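Local coordinates for lovastatin nonaketide synthase, polyketide synthase component (Aspergillus terreus, PDB 7CPX), which assembles dihydromonacolin L, the polyketide precursor of lovastatin, from nine malonyl-CoA units using NADPH and S-adenosyl-L-methionine, working with its partner enzyme LovC, at residues Leu295-Tyr300 with Asn440-Ile444; Leu608-Met613 with Phe626-Leu630; Gln1142-Leu1146 with Glu2362-Leu2366; Tyr1641-Val1645 with Met1665-Pro1669; Val1961-Ile1965 with Ile1985-Val1989. The protein carries 2 engineered substitutions. All blocks are in the same frame, centred on the assembly; numbering follows the deposited sequence.

How the contacts relate
The five contacts are spread over an elongated chain and none touches another. Contact 1 lies in the ketosynthase and is the one nearest a catalytic site: the side chain of Asn440 is about 7 Å from that of His320 and about 9 Å from that of Cys181, both predicted active-site residues. Contact 2, in the malonyl-CoA:ACP transacylase domain, has its centre about 69 Å from that of contact 1. Contact 3 joins the dehydratase to the ketoreductase, so the chain between its segments contains contacts 4 and 5, each with its centre about 54 Å away. The centres of those two local strand connections are about 99 Å apart, and contacts 2 and 4 are the most distant pair, with centres about 175 Å apart.

Contact 1: Leu295-Tyr300 with Asn440-Ile444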
# COMPACT_ATOMS: atom_id res chain seq x y z
N LEU A 295 40.72 -2.32 34.22
CA LEU A 295 40.49 -0.91 33.94
C LEU A 295 40.55 -0.09 35.22
O LEU A 295 41.21 0.96 35.27
CB LEU A 295 39.13 -0.73 33.26
CG LEU A 295 38.57 0.69 33.23
CD1 LEU A 295 39.53 1.64 32.55
CD2 LEU A 295 37.22 0.71 32.53
N ILE A 296 39.86 -0.54 36.26
CA ILE A 296 39.83 0.20 37.52
C ILE A 296 41.23 0.28 38.11
O ILE A 296 41.69 1.35 38.54
CB ILE A 296 38.84 -0.44 38.50
CG1 ILE A 296 37.42 -0.35 37.94
CG2 ILE A 296 38.91 0.26 39.84
CD1 ILE A 296 36.42 -1.22 38.66
N LYS A 297 41.94 -0.85 38.14
CA LYS A 297 43.28 -0.87 38.71
C LYS A 297 44.22 0.05 37.94
O LYS A 297 44.98 0.81 38.54
CB LYS A 297 43.82 -2.30 38.74
CG LYS A 297 43.09 -3.21 39.71
CD LYS A 297 43.69 -4.61 39.71
CE LYS A 297 43.06 -5.48 40.78
NZ LYS A 297 43.65 -6.84 40.81
N ALA A 298 44.17 -0.01 36.61
CA ALA A 298 45.04 0.84 35.80
C ALA A 298 44.70 2.31 35.97
O ALA A 298 45.60 3.15 36.02
CB ALA A 298 44.93 0.44 34.33
N THR A 299 43.41 2.63 36.06
CA THR A 299 43.01 4.02 36.25
C THR A 299 43.52 4.55 37.59
O THR A 299 44.02 5.67 37.67
CB THR A 299 41.49 4.15 36.16
OG1 THR A 299 41.03 3.51 34.97
CG2 THR A 299 41.08 5.61 36.15
N TYR A 300 43.39 3.74 38.65
CA TYR A 300 43.88 4.18 39.95
C TYR A 300 45.40 4.30 39.96
O TYR A 300 45.95 5.22 40.57
CB TYR A 300 43.41 3.22 41.04
CG TYR A 300 42.03 3.55 41.56
CD1 TYR A 300 40.89 3.11 40.91
CD2 TYR A 300 41.87 4.31 42.71
CE1 TYR A 300 39.64 3.41 41.38
CE2 TYR A 300 40.61 4.62 43.19
CZ TYR A 300 39.50 4.17 42.52
OH TYR A 300 38.24 4.47 42.99
N ASN A 440 34.78 -0.29 28.07
CA ASN A 440 34.56 0.13 29.45
C ASN A 440 35.35 1.40 29.71
O ASN A 440 36.56 1.46 29.43
CB ASN A 440 34.99 -0.96 30.42
CG ASN A 440 34.47 -2.32 30.04
OD1 ASN A 440 33.34 -2.46 29.58
ND2 ASN A 440 35.30 -3.34 30.21
N ALA A 441 34.68 2.41 30.23
CA ALA A 441 35.30 3.66 30.64
C ALA A 441 35.15 3.82 32.14
O ALA A 441 34.05 3.66 32.68
CB ALA A 441 34.67 4.85 29.91
N HIS A 442 36.26 4.12 32.81
CA HIS A 442 36.28 4.32 34.25
C HIS A 442 36.89 5.68 34.55
O HIS A 442 37.95 6.02 34.00
CB HIS A 442 37.06 3.22 34.96
CG HIS A 442 37.15 3.41 36.44
ND1 HIS A 442 38.30 3.84 37.06
CD2 HIS A 442 36.24 3.23 37.43
CE1 HIS A 442 38.09 3.92 38.37
NE2 HIS A 442 36.85 3.55 38.61
N ALA A 443 36.24 6.43 35.41
CA ALA A 443 36.69 7.76 35.81
C ALA A 443 36.78 7.82 37.33
O ALA A 443 35.91 7.32 38.04
CB ALA A 443 35.73 8.84 35.31
N ILE A 444 37.85 8.45 37.81
CA ILE A 444 38.03 8.71 39.23
C ILE A 444 37.78 10.20 39.45
O ILE A 444 38.43 11.04 38.82
CB ILE A 444 39.43 8.30 39.71
CG1 ILE A 444 39.66 6.81 39.43
CG2 ILE A 444 39.59 8.59 41.19
CD1 ILE A 444 41.05 6.32 39.76
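His442 and Ile444 reach the helix by different torsions. The imidazole of His442 is carried forward by a CG anti to the backbone N (chi1 178°), whereas Ile444 turns CG1 beside its own N (chi1 -58°) and then extends, bringing CD1 to Tyr300. That methyl sits over the centre of the tyrosine ring, 3.4 Å from its centroid, a CH-pi contact made nearly along the ring normal. The imidazole is bordered on several sides. Ile296 CG1 lies over one face, 4.0 Å from the His442 centroid and displaced toward the rim, while Thr299 CB meets the ring edge in its plane, 3.3 Å from His442 ND1. Tyr300 and His442 meet rim to rim, with Tyr300 CE1 3.4 Å from His442 CE1. Nearer the start of the segments, Leu295 CG packs on His442 CB and its CD2 branch on Asn440 CB. Leu295 O takes bonds from Thr299 N and Thr299 OG1 on opposite faces of its plane, which fixes the threonine hydroxyl to the helix. Outside the segments, Tyr300 OH bonds to Ser430 OG, and Asn440 ND2 is held by Asp278 and Asn276. The axes of helix 295-300 and strand 440-444 are inclined by 37° and pass 8.4 Å apart. Ala441 and Ala443 point away from this helix and meet helix 183-196, so strand 439-446 is covered by helices on both faces. Such a central sheet between helical layers belongs to the thiolase fold of ketosynthases, here close to the predicted catalytic residues.

Contact 2: Leu608-Met613 with Phe626-Leu630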
# COMPACT_ATOMS: atom_id res chain seq x y z
N LEU A 608 33.84 69.95 53.36
CA LEU A 608 32.52 69.56 52.88
C LEU A 608 32.36 68.04 52.91
O LEU A 608 31.24 67.54 53.06
CB LEU A 608 32.29 70.09 51.47
CG LEU A 608 33.27 69.53 50.43
CD1 LEU A 608 32.67 68.34 49.68
CD2 LEU A 608 33.69 70.62 49.46
N LEU A 609 33.46 67.31 52.77
CA LEU A 609 33.41 65.86 52.75
C LEU A 609 32.85 65.28 54.04
O LEU A 609 32.35 64.15 54.04
CB LEU A 609 34.81 65.30 52.49
CG LEU A 609 35.48 65.79 51.20
CD1 LEU A 609 36.98 65.58 51.23
CD2 LEU A 609 34.87 65.09 49.99
N ASP A 610 32.92 66.04 55.14
CA ASP A 610 32.39 65.60 56.43
C ASP A 610 31.34 66.56 56.98
O ASP A 610 30.91 66.39 58.12
CB ASP A 610 33.53 65.45 57.44
CG ASP A 610 34.60 64.49 56.96
OD1 ASP A 610 34.28 63.56 56.20
OD2 ASP A 610 35.78 64.67 57.35
N GLN A 611 30.92 67.56 56.20
CA GLN A 611 29.97 68.56 56.68
C GLN A 611 28.77 68.67 55.75
O GLN A 611 27.64 68.87 56.21
CB GLN A 611 30.66 69.92 56.82
CG GLN A 611 31.75 69.95 57.87
CD GLN A 611 32.53 71.26 57.86
OE1 GLN A 611 32.23 72.16 57.08
NE2 GLN A 611 33.53 71.36 58.73
N PHE A 612 28.99 68.53 54.45
CA PHE A 612 27.93 68.65 53.46
C PHE A 612 27.63 67.35 52.72
O PHE A 612 26.48 67.13 52.33
CB PHE A 612 28.28 69.74 52.43
CG PHE A 612 28.26 71.13 53.00
CD1 PHE A 612 27.08 71.86 53.03
CD2 PHE A 612 29.41 71.70 53.51
CE1 PHE A 612 27.06 73.14 53.55
CE2 PHE A 612 29.39 72.98 54.03
CZ PHE A 612 28.21 73.70 54.05
N MET A 613 28.63 66.49 52.51
CA MET A 613 28.40 65.18 51.90
C MET A 613 27.96 64.18 52.97
O MET A 613 28.60 63.17 53.23
CB MET A 613 29.66 64.70 51.18
CG MET A 613 30.02 65.51 49.95
SD MET A 613 31.34 64.75 48.99
CE MET A 613 31.38 65.80 47.54
N PHE A 626 32.63 75.72 49.20
CA PHE A 626 32.21 74.32 49.27
C PHE A 626 31.70 73.79 47.94
O PHE A 626 31.97 72.63 47.61
CB PHE A 626 31.11 74.17 50.32
CG PHE A 626 31.46 74.78 51.65
CD1 PHE A 626 32.72 74.61 52.19
CD2 PHE A 626 30.52 75.53 52.35
CE1 PHE A 626 33.04 75.18 53.41
CE2 PHE A 626 30.84 76.09 53.57
CZ PHE A 626 32.10 75.92 54.10
N SER A 627 30.99 74.61 47.16
CA SER A 627 30.46 74.13 45.89
C SER A 627 31.58 73.75 44.93
O SER A 627 31.50 72.72 44.25
CB SER A 627 29.56 75.20 45.26
OG SER A 627 30.29 76.39 45.02
N GLN A 628 32.65 74.57 44.86
CA GLN A 628 33.73 74.24 43.94
C GLN A 628 34.45 72.97 44.36
O GLN A 628 34.49 72.00 43.58
CB GLN A 628 34.69 75.43 43.82
CG GLN A 628 34.07 76.66 43.18
CD GLN A 628 34.98 77.86 43.22
OE1 GLN A 628 36.06 77.82 43.81
NE2 GLN A 628 34.56 78.95 42.58
N PRO A 629 35.03 72.88 45.57
CA PRO A 629 35.66 71.62 45.97
C PRO A 629 34.70 70.45 46.03
O PRO A 629 35.11 69.31 45.81
CB PRO A 629 36.26 71.94 47.34
CG PRO A 629 35.51 73.11 47.83
CD PRO A 629 35.13 73.90 46.62
N LEU A 630 33.42 70.69 46.34
CA LEU A 630 32.46 69.59 46.34
C LEU A 630 32.34 68.96 44.96
O LEU A 630 32.43 67.73 44.81
CB LEU A 630 31.09 70.08 46.82
CG LEU A 630 29.94 69.07 46.71
CD1 LEU A 630 29.05 69.13 47.94
CD2 LEU A 630 29.12 69.32 45.45
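Loop 608-613 turns beside helix 626-630, with Leu608 CA and Phe626 CA 6.0 Å apart. The turn closes on Leu608 O, which accepts bonds from the backbone N atoms of Gln611, Phe612 and Met613, while the helix is kinked at Pro629, whose N makes no bond to the preceding turn. Leu608 reaches across with both branches: CD2 lies 3.5 Å from Pro629 CG, and CD1 3.7 Å from Leu630 CB. Its CG is turned between the backbone N and the carbonyl carbon (chi1 62°), which directs the fork at the helix. Met613 is extended beyond CG and ends with CE 3.7 Å from Leu630 CG. Near the start of the helix segment, Phe612 leans CE2 over one face of the Phe626 ring, offset toward its rim. The centroids are 4.7 Å apart and the planes inclined at 37°, an oblique pairing. No hydrogen bond crosses, so apolar packing alone joins the segments. Val621 touches both phenylalanines. Tyr679 of helix 671-682 lies against Leu608 and Pro629, while Leu609 packs on helix 582-596, wedging this transacylase loop between helices 582-596, 624-644 and 671-682.

Contact 3: Gln1142-Leu1146 with Glu2362-Leu2366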
# COMPACT_ATOMS: atom_id res chain seq x y z
N GLN A 1142 -21.50 -34.83 13.78
CA GLN A 1142 -22.27 -35.97 13.32
C GLN A 1142 -22.70 -35.70 11.88
O GLN A 1142 -23.16 -34.60 11.57
CB GLN A 1142 -23.49 -36.21 14.22
CG GLN A 1142 -24.37 -34.99 14.43
CD GLN A 1142 -24.04 -34.24 15.70
OE1 GLN A 1142 -22.89 -33.85 15.93
NE2 GLN A 1142 -25.04 -34.05 16.56
N ARG A 1143 -22.54 -36.70 11.02
CA ARG A 1143 -22.69 -36.52 9.58
C ARG A 1143 -23.66 -37.52 8.99
O ARG A 1143 -23.77 -38.66 9.46
CB ARG A 1143 -21.34 -36.65 8.86
CG ARG A 1143 -20.80 -38.07 8.83
CD ARG A 1143 -19.60 -38.19 7.92
NE ARG A 1143 -19.91 -37.77 6.56
CZ ARG A 1143 -20.59 -38.50 5.69
NH1 ARG A 1143 -21.06 -39.70 6.01
NH2 ARG A 1143 -20.81 -38.02 4.47
N ALA A 1144 -24.34 -37.10 7.93
CA ALA A 1144 -25.18 -37.99 7.13
C ALA A 1144 -25.76 -37.21 5.97
O ALA A 1144 -25.81 -35.97 6.00
CB ALA A 1144 -26.30 -38.62 7.96
N ASP A 1145 -26.22 -37.94 4.95
CA ASP A 1145 -26.91 -37.35 3.81
C ASP A 1145 -26.10 -36.22 3.20
O ASP A 1145 -26.62 -35.15 2.87
CB ASP A 1145 -28.30 -36.87 4.21
CG ASP A 1145 -29.17 -37.98 4.77
OD1 ASP A 1145 -28.70 -39.13 4.80
OD2 ASP A 1145 -30.31 -37.69 5.17
N LEU A 1146 -24.79 -36.44 3.05
CA LEU A 1146 -23.89 -35.43 2.51
C LEU A 1146 -23.98 -34.15 3.32
O LEU A 1146 -23.97 -33.04 2.78
CB LEU A 1146 -24.20 -35.16 1.03
CG LEU A 1146 -23.16 -34.36 0.25
CD1 LEU A 1146 -21.80 -35.02 0.34
CD2 LEU A 1146 -23.58 -34.19 -1.20
N GLU A 2362 -17.47 -45.81 0.78
CA GLU A 2362 -18.14 -44.64 1.30
C GLU A 2362 -19.64 -44.72 1.02
O GLU A 2362 -20.11 -45.51 0.20
CB GLU A 2362 -17.58 -43.36 0.67
CG GLU A 2362 -16.10 -43.40 0.34
CD GLU A 2362 -15.24 -43.85 1.50
OE1 GLU A 2362 -15.45 -44.97 2.01
OE2 GLU A 2362 -14.34 -43.08 1.90
N GLU A 2363 -20.40 -43.89 1.74
CA GLU A 2363 -21.83 -43.78 1.49
C GLU A 2363 -22.09 -43.48 0.02
O GLU A 2363 -22.88 -44.17 -0.64
CB GLU A 2363 -22.42 -42.70 2.38
CG GLU A 2363 -23.88 -42.35 2.11
CD GLU A 2363 -24.37 -41.22 2.99
OE1 GLU A 2363 -23.78 -41.00 4.07
OE2 GLU A 2363 -25.35 -40.55 2.61
N HIS A 2364 -21.41 -42.47 -0.52
CA HIS A 2364 -21.61 -42.10 -1.91
C HIS A 2364 -20.89 -43.05 -2.86
O HIS A 2364 -21.36 -43.28 -3.97
CB HIS A 2364 -21.14 -40.66 -2.13
CG HIS A 2364 -21.66 -39.71 -1.09
ND1 HIS A 2364 -22.96 -39.25 -1.10
CD2 HIS A 2364 -21.07 -39.17 -0.00
CE1 HIS A 2364 -23.14 -38.45 -0.07
NE2 HIS A 2364 -22.01 -38.38 0.61
N GLU A 2365 -19.77 -43.63 -2.43
CA GLU A 2365 -19.17 -44.70 -3.22
C GLU A 2365 -20.06 -45.94 -3.22
O GLU A 2365 -20.13 -46.65 -4.23
CB GLU A 2365 -17.78 -45.04 -2.69
CG GLU A 2365 -16.71 -44.07 -3.14
CD GLU A 2365 -15.31 -44.57 -2.83
OE1 GLU A 2365 -15.19 -45.53 -2.05
OE2 GLU A 2365 -14.34 -44.00 -3.37
N LEU A 2366 -20.76 -46.19 -2.12
CA LEU A 2366 -21.76 -47.26 -2.12
C LEU A 2366 -22.90 -46.93 -3.07
O LEU A 2366 -23.42 -47.81 -3.76
CB LEU A 2366 -22.30 -47.49 -0.71
CG LEU A 2366 -23.49 -48.45 -0.61
CD1 LEU A 2366 -23.15 -49.80 -1.22
CD2 LEU A 2366 -23.91 -48.61 0.83
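Beyond strand 1140-1144 the chain turns through Asp1145 and Leu1146, both with positive phi, and this turn faces the first residues of helix 2363-2385, the CA atoms of Asp1145 and Glu2363 standing 8.5 Å apart. Arg1143 and Glu2363 carry the polar contact. Their side chains run antiparallel alongside one another, and Arg1143 NH1 forms a salt bridge with Glu2363 OE1 at 3.6 Å. The carboxylate oxygen lies near the edge of the guanidinium, but the two planes are 66° apart, so the pair is not a flat two-pronged bridge. Glu2363 gets there fully stretched, its CG anti to the backbone N (chi1 173°). Its other oxygen, OE2, comes 4.2 Å from Asp1145 OD1, a like-charge proximity that the arginine probably offsets. The guanidinium is fixed more firmly within the dehydratase, where NH2 donates to Ala1183 O. Beside the bridge, the His2364 ring meets Leu1146: the leucine CD1 is 3.4 Å from His2364 NE2 and its CB 3.6 Å from His2364 CE1, the two side chains nearly perpendicular. Asp1145 also makes a weak bond to Trp2197. Glu2362 occupies the N-cap position before the helix. The site is thus an interdomain interface, in which the tip of a beta hairpin formed by strands 1140-1144 and 1147-1152, in the predicted C-terminal hotdog fold of the dehydratase, meets the N-terminal end of a ketoreductase helix.

Contact 4: Tyr1641-Val1645 with Met1665-Pro1669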
# COMPACT_ATOMS: atom_id res chain seq x y z
N TYR A 1641 -3.29 -90.74 -0.64
CA TYR A 1641 -2.79 -91.45 0.53
C TYR A 1641 -3.66 -91.21 1.76
O TYR A 1641 -4.03 -92.17 2.44
CB TYR A 1641 -1.34 -91.04 0.81
CG TYR A 1641 -0.35 -91.65 -0.17
CD1 TYR A 1641 -0.13 -91.06 -1.40
CD2 TYR A 1641 0.34 -92.81 0.14
CE1 TYR A 1641 0.77 -91.61 -2.30
CE2 TYR A 1641 1.23 -93.37 -0.75
CZ TYR A 1641 1.44 -92.76 -1.97
OH TYR A 1641 2.33 -93.31 -2.87
N PRO A 1642 -3.99 -89.96 2.07
CA PRO A 1642 -4.91 -89.70 3.17
C PRO A 1642 -6.26 -90.32 2.89
O PRO A 1642 -6.67 -90.46 1.72
CB PRO A 1642 -4.98 -88.17 3.23
CG PRO A 1642 -4.47 -87.70 1.93
CD PRO A 1642 -3.46 -88.70 1.51
N PRO A 1643 -7.00 -90.71 3.93
CA PRO A 1643 -8.29 -91.37 3.70
C PRO A 1643 -9.23 -90.49 2.88
O PRO A 1643 -9.26 -89.27 3.04
CB PRO A 1643 -8.83 -91.59 5.11
CG PRO A 1643 -7.64 -91.55 6.00
CD PRO A 1643 -6.70 -90.57 5.36
N LEU A 1644 -9.99 -91.14 2.00
CA LEU A 1644 -10.93 -90.45 1.13
C LEU A 1644 -12.35 -90.89 1.48
O LEU A 1644 -12.62 -92.08 1.63
CB LEU A 1644 -10.64 -90.75 -0.35
CG LEU A 1644 -11.49 -89.95 -1.34
CD1 LEU A 1644 -10.64 -89.51 -2.53
CD2 LEU A 1644 -12.68 -90.77 -1.81
N VAL A 1645 -13.24 -89.91 1.63
CA VAL A 1645 -14.63 -90.15 2.00
C VAL A 1645 -15.51 -89.42 1.00
O VAL A 1645 -15.41 -88.20 0.85
CB VAL A 1645 -14.93 -89.67 3.43
CG1 VAL A 1645 -16.35 -90.04 3.81
CG2 VAL A 1645 -13.93 -90.25 4.42
N MET A 1665 -10.45 -93.21 -9.20
CA MET A 1665 -9.59 -92.87 -8.07
C MET A 1665 -8.46 -93.88 -7.96
O MET A 1665 -8.68 -95.08 -8.16
CB MET A 1665 -10.40 -92.84 -6.78
CG MET A 1665 -9.60 -92.45 -5.54
SD MET A 1665 -10.46 -92.84 -4.00
CE MET A 1665 -10.35 -94.63 -3.99
N PRO A 1666 -7.24 -93.45 -7.65
CA PRO A 1666 -6.15 -94.40 -7.44
C PRO A 1666 -6.38 -95.21 -6.17
O PRO A 1666 -7.25 -94.86 -5.36
CB PRO A 1666 -4.91 -93.51 -7.31
CG PRO A 1666 -5.44 -92.21 -6.83
CD PRO A 1666 -6.79 -92.06 -7.47
N PRO A 1667 -5.64 -96.30 -5.97
CA PRO A 1667 -5.84 -97.09 -4.75
C PRO A 1667 -5.69 -96.25 -3.49
O PRO A 1667 -4.59 -95.78 -3.17
CB PRO A 1667 -4.74 -98.16 -4.84
CG PRO A 1667 -4.43 -98.26 -6.30
CD PRO A 1667 -4.62 -96.88 -6.85
N ARG A 1668 -6.80 -96.05 -2.78
CA ARG A 1668 -6.82 -95.22 -1.58
C ARG A 1668 -7.83 -95.82 -0.61
O ARG A 1668 -8.77 -96.49 -1.04
CB ARG A 1668 -7.21 -93.77 -1.90
CG ARG A 1668 -6.27 -93.06 -2.86
CD ARG A 1668 -4.92 -92.80 -2.21
NE ARG A 1668 -4.06 -91.99 -3.07
CZ ARG A 1668 -3.21 -92.47 -3.97
NH1 ARG A 1668 -3.10 -93.78 -4.18
NH2 ARG A 1668 -2.47 -91.63 -4.68
N PRO A 1669 -7.66 -95.60 0.69
CA PRO A 1669 -8.73 -95.93 1.63
C PRO A 1669 -9.99 -95.16 1.27
O PRO A 1669 -9.94 -93.98 0.93
CB PRO A 1669 -8.17 -95.51 2.99
CG PRO A 1669 -6.69 -95.50 2.81
CD PRO A 1669 -6.46 -95.10 1.39
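Leu1644 meets both Pro1669 and Met1665, donating its backbone N to Pro1669 O at 3.0 Å with an N-H...O angle of 155°. The donor stands above the carbonyl plane rather than within it. The leucine side chain has CG anti to its own N, and both methyls of its fork meet the sulfur of Met1665: CD1 is 3.6 Å from Met1665 SD and CD2 3.7 Å from the same atom. The methionine bends at its last torsion (chi3 71°), and the two side chains pass each other head to tail. At the other end, Tyr1641 faces Arg1668. Tyr1641 CD1 and CE1 lie over one face of the guanidinium, offset toward its rim, with CE1 4.0 Å from Arg1668 NH2 and the planes 39° apart. The Pro1669 ring borders the same corner, CD lying 3.9 Å from Tyr1641 O. A second shell orients the arginine. Its NH1 donates to Pro1667 O at 2.7 Å in the guanidinium plane, and Pro1666 CG covers the face opposite the tyrosine; a long, weak ion pair links NH2 to Glu1781. Met1665 also touches Leu1777 and Leu1644 touches Glu1780, both on helix 1775-1784. The contact thus joins the entry to strand 1644-1647 with the loop from helix 1652-1664 to the parallel edge strand 1670-1673, while strand 1689-1693 flanks strand 1644-1647 on its other side.

Contact 5: Val1961-Ile1965 with Ile1985-Val1989; sequences VTDSI and IGLQV
Leu1987 and Ile1965 meet with their side chains nearly perpendicular, the CG2 branch of Ile1965 lying 3.9 Å from Leu1987 CD2. Ile1965 is turned differently toward its other neighbour: it and Val1989 project together, Ile1965 CG1 being 3.9 Å from Val1989 CG2. Ile1965 and Val1989 thus lie together on one face of the sheet, with the end of Leu1987 against Ile1965. Leu1987 is placed there by its first torsion, with CG anti to the backbone N (chi1 178°), and its CD2 also passes obliquely by the hydroxyl of Thr1962, 3.6 Å from OG1. On the other face, Ser1964 and Gln1988 are neighbours. The serine OG, also anti to its N, donates to Gln1988 O at 3.0 Å, while the backbone N of Ile1965 donates to the same oxygen at 2.9 Å. The two donors approach from opposite faces of the carbonyl plane, so one oxygen is gripped by both a side chain and a backbone group. Gln1988 N in turn donates to Asp1963 O, and the parallel pairing continues with a backbone bond between Ile1965 and His1990. The amide end of Gln1988 is held elsewhere, NE2 bonding to the His1990 side chain. Just before the second strand, Gly1986, with positive phi, closes helix 1972-1985 as C-prime of a Schellman motif. Together, strand 1964-1968, helix 1972-1985 and strand 1988-1993 form a beta-alpha-beta crossover. The strand order of their five-stranded parallel sheet is that of a Rossmann-like fold, probably belonging to the enoylreductase-like part of the synthase.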
# COMPACT_ATOMS: atom_id res chain seq x y z
N VAL A 1961 -44.39 -7.64 -25.67
CA VAL A 1961 -44.74 -7.15 -26.99
C VAL A 1961 -43.97 -5.87 -27.28
O VAL A 1961 -43.78 -5.03 -26.40
CB VAL A 1961 -46.26 -6.91 -27.11
CG1 VAL A 1961 -46.69 -5.76 -26.20
CG2 VAL A 1961 -46.64 -6.62 -28.56
N THR A 1962 -43.52 -5.72 -28.53
CA THR A 1962 -42.78 -4.54 -28.94
C THR A 1962 -43.09 -4.24 -30.40
O THR A 1962 -43.45 -5.12 -31.18
CB THR A 1962 -41.27 -4.73 -28.76
OG1 THR A 1962 -40.83 -5.88 -29.49
CG2 THR A 1962 -40.92 -4.90 -27.28
N ASP A 1963 -42.93 -2.96 -30.75
CA ASP A 1963 -43.06 -2.52 -32.14
C ASP A 1963 -41.71 -2.35 -32.83
O ASP A 1963 -41.66 -2.37 -34.06
CB ASP A 1963 -43.82 -1.19 -32.20
CG ASP A 1963 -45.20 -1.28 -31.58
OD1 ASP A 1963 -45.79 -2.38 -31.59
OD2 ASP A 1963 -45.69 -0.25 -31.07
N SER A 1964 -40.63 -2.20 -32.07
CA SER A 1964 -39.29 -2.11 -32.64
C SER A 1964 -38.28 -2.55 -31.60
O SER A 1964 -38.41 -2.24 -30.41
CB SER A 1964 -38.98 -0.68 -33.11
OG SER A 1964 -37.67 -0.59 -33.64
N ILE A 1965 -37.26 -3.28 -32.06
CA ILE A 1965 -36.19 -3.78 -31.20
C ILE A 1965 -34.85 -3.55 -31.87
O ILE A 1965 -34.77 -3.32 -33.08
CB ILE A 1965 -36.36 -5.28 -30.86
CG1 ILE A 1965 -36.12 -6.15 -32.10
CG2 ILE A 1965 -37.74 -5.54 -30.29
CD1 ILE A 1965 -36.21 -7.63 -31.84
N ILE A 1985 -42.72 -11.33 -39.00
CA ILE A 1985 -43.54 -11.10 -37.82
C ILE A 1985 -43.99 -9.64 -37.70
O ILE A 1985 -44.74 -9.31 -36.78
CB ILE A 1985 -42.78 -11.51 -36.54
CG1 ILE A 1985 -43.76 -11.72 -35.37
CG2 ILE A 1985 -41.75 -10.46 -36.17
CD1 ILE A 1985 -43.10 -12.25 -34.12
N GLY A 1986 -43.55 -8.78 -38.61
CA GLY A 1986 -43.92 -7.38 -38.54
C GLY A 1986 -43.34 -6.64 -37.35
O GLY A 1986 -44.01 -5.78 -36.78
N LEU A 1987 -42.11 -6.96 -36.97
CA LEU A 1987 -41.41 -6.27 -35.89
C LEU A 1987 -40.19 -5.57 -36.46
O LEU A 1987 -39.35 -6.21 -37.11
CB LEU A 1987 -41.01 -7.25 -34.78
CG LEU A 1987 -40.23 -6.67 -33.60
CD1 LEU A 1987 -40.87 -5.39 -33.10
CD2 LEU A 1987 -40.13 -7.68 -32.47
N GLN A 1988 -40.09 -4.27 -36.22
CA GLN A 1988 -39.01 -3.45 -36.78
C GLN A 1988 -37.71 -3.78 -36.06
O GLN A 1988 -37.46 -3.32 -34.94
CB GLN A 1988 -39.36 -1.98 -36.65
CG GLN A 1988 -38.33 -1.05 -37.27
CD GLN A 1988 -38.85 0.37 -37.43
OE1 GLN A 1988 -39.67 0.65 -38.30
NE2 GLN A 1988 -38.38 1.27 -36.58
N VAL A 1989 -36.86 -4.57 -36.70
CA VAL A 1989 -35.60 -5.01 -36.13
C VAL A 1989 -34.48 -4.14 -36.67
O VAL A 1989 -34.34 -3.98 -37.89
CB VAL A 1989 -35.33 -6.49 -36.44
CG1 VAL A 1989 -33.94 -6.89 -35.98
CG2 VAL A 1989 -36.38 -7.37 -35.79